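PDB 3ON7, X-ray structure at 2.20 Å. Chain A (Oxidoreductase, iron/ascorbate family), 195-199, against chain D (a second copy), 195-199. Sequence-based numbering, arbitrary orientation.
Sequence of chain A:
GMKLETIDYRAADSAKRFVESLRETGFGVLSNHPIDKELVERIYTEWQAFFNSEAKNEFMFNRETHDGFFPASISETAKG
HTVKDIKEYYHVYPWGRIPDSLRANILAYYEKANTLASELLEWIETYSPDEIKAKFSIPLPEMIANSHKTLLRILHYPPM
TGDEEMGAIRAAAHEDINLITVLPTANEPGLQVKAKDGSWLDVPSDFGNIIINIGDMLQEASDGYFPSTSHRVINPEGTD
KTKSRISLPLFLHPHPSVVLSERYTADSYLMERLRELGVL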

# COMPACT_ATOMS: atom_id res chain seq x y z
N ALA A 195 -8.14 -5.19 -33.98
CA ALA A 195 -9.37 -5.06 -34.77
C ALA A 195 -10.44 -6.02 -34.27
O ALA A 195 -10.17 -6.94 -33.50
CB ALA A 195 -9.11 -5.30 -36.24
N LYS A 196 -11.67 -5.78 -34.72
CA LYS A 196 -12.80 -6.61 -34.31
C LYS A 196 -12.65 -8.06 -34.79
O LYS A 196 -13.18 -8.97 -34.16
CB LYS A 196 -14.13 -5.99 -34.80
CG LYS A 196 -14.59 -4.78 -33.95
CD LYS A 196 -15.52 -3.82 -34.71
CE LYS A 196 -16.22 -2.83 -33.74
NZ LYS A 196 -16.46 -1.46 -34.33
N ASP A 197 -11.92 -8.26 -35.89
CA ASP A 197 -11.83 -9.58 -36.53
C ASP A 197 -10.60 -10.44 -36.12
O ASP A 197 -10.31 -11.48 -36.73
CB ASP A 197 -11.87 -9.41 -38.06
CG ASP A 197 -10.68 -8.63 -38.63
OD1 ASP A 197 -9.82 -8.17 -37.86
OD2 ASP A 197 -10.60 -8.49 -39.87
N GLY A 198 -9.88 -9.97 -35.08
CA GLY A 198 -8.72 -10.67 -34.52
C GLY A 198 -7.37 -10.29 -35.10
O GLY A 198 -6.32 -10.70 -34.60
N SER A 199 -7.39 -9.50 -36.18
CA SER A 199 -6.16 -9.01 -36.80
C SER A 199 -5.69 -7.72 -36.11
O SER A 199 -6.42 -7.13 -35.31
CB SER A 199 -6.36 -8.79 -38.32
OG SER A 199 -7.36 -7.81 -38.59
N ALA D 195 -11.86 -16.21 -29.13
CA ALA D 195 -11.19 -16.97 -30.20
C ALA D 195 -10.18 -16.10 -30.96
O ALA D 195 -10.23 -14.88 -30.88
CB ALA D 195 -12.22 -17.55 -31.16
N LYS D 196 -9.30 -16.73 -31.71
CA LYS D 196 -8.30 -16.01 -32.51
C LYS D 196 -8.92 -15.11 -33.61
O LYS D 196 -8.25 -14.17 -34.08
CB LYS D 196 -7.28 -16.99 -33.13
CG LYS D 196 -6.15 -17.44 -32.18
CD LYS D 196 -5.58 -18.82 -32.58
CE LYS D 196 -4.46 -19.30 -31.63
NZ LYS D 196 -4.14 -20.75 -31.82
N ASP D 197 -10.17 -15.36 -34.00
CA ASP D 197 -10.82 -14.59 -35.06
C ASP D 197 -11.79 -13.51 -34.55
O ASP D 197 -12.67 -13.05 -35.29
CB ASP D 197 -11.54 -15.52 -36.04
CG ASP D 197 -12.87 -16.05 -35.51
OD1 ASP D 197 -13.06 -16.04 -34.27
OD2 ASP D 197 -13.72 -16.48 -36.32
N GLY D 198 -11.63 -13.13 -33.28
CA GLY D 198 -12.42 -12.05 -32.70
C GLY D 198 -13.83 -12.44 -32.27
O GLY D 198 -14.60 -11.59 -31.83
N SER D 199 -14.17 -13.72 -32.41
CA SER D 199 -15.47 -14.22 -32.01
C SER D 199 -15.39 -14.75 -30.58
O SER D 199 -14.30 -14.85 -30.01
CB SER D 199 -15.95 -15.30 -32.99
OG SER D 199 -15.04 -16.39 -33.07

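No side chain takes part in the closest approach of these two loops, and no conventional hydrogen bond joins them: two β turns meet backbone to backbone, tip against tip. At the centre two carbonyl oxygens, D197(A) O and D197(D) O, lie only 3.2 Å apart. Both are acceptors, so nothing bonds them, and their partial negative charges should repel at this range.

The contacts around this pair are of a more favourable kind. G198(D) CA lies 3.5 Å from K196(A) O, and G198(A) CA lies 3.6 Å from K196(D) O, with angles at the hydrogen of 154° and 151°. These are CA-H...O contacts, in which a CA-H, slightly polarised by the flanking peptide groups, points at a carbonyl oxygen. Each is weak, but the two are reciprocal, as expected where two copies of one loop meet in nearly the same way.

The glycines make this approach possible. G198(A) CA and G198(D) CA are 4.3 Å apart, and a CB on either would point toward the opposite stretch. An ideal CB on G198(A) would fall 2.2 Å from K196(D) O, and one on G198(D) would fall 2.1 Å from K196(A) O, both outright clashes. The fold of each chain favours glycine as well: phi is positive at both positions, and in chain A a CB would also be jammed against the preceding carbonyl oxygen.

Each loop contains a type I turn, from A195(A) to G198(A) and from A195(D) to G198(D). In chain D, G198(D) N donates to A195(D) O at 3.3 Å; in chain A the equivalent bond, from G198(A) N to A195(A) O at 3.4 Å, is weak. A195(A) N donates to S199(A) O at 2.9 Å, and A195(D) N to S199(D) O at 2.9 Å, tying the ends of each loop together.

Aspartate and serine brace each turn from within. With chi1 in the p well, D197(A) brings OD1 to within 3.2 Å of S199(A) N and 2.6 Å of S199(A) OG, accepting a hydrogen bond from each. Chain D repeats the pattern, with D197(D) OD1 at 3.2 Å from S199(D) N and a very short 2.3 Å from S199(D) OG. The CA-to-CB bonds of K196(A), D197(A), K196(D) and D197(D) all point away from the partner, and the closest contacts are made by main-chain atoms. K196(A) and K196(D) are exposed, which suits a long charged side chain, and both NZ atoms find hydrogen bonds elsewhere in the structure. The loops together bury just 149 Å².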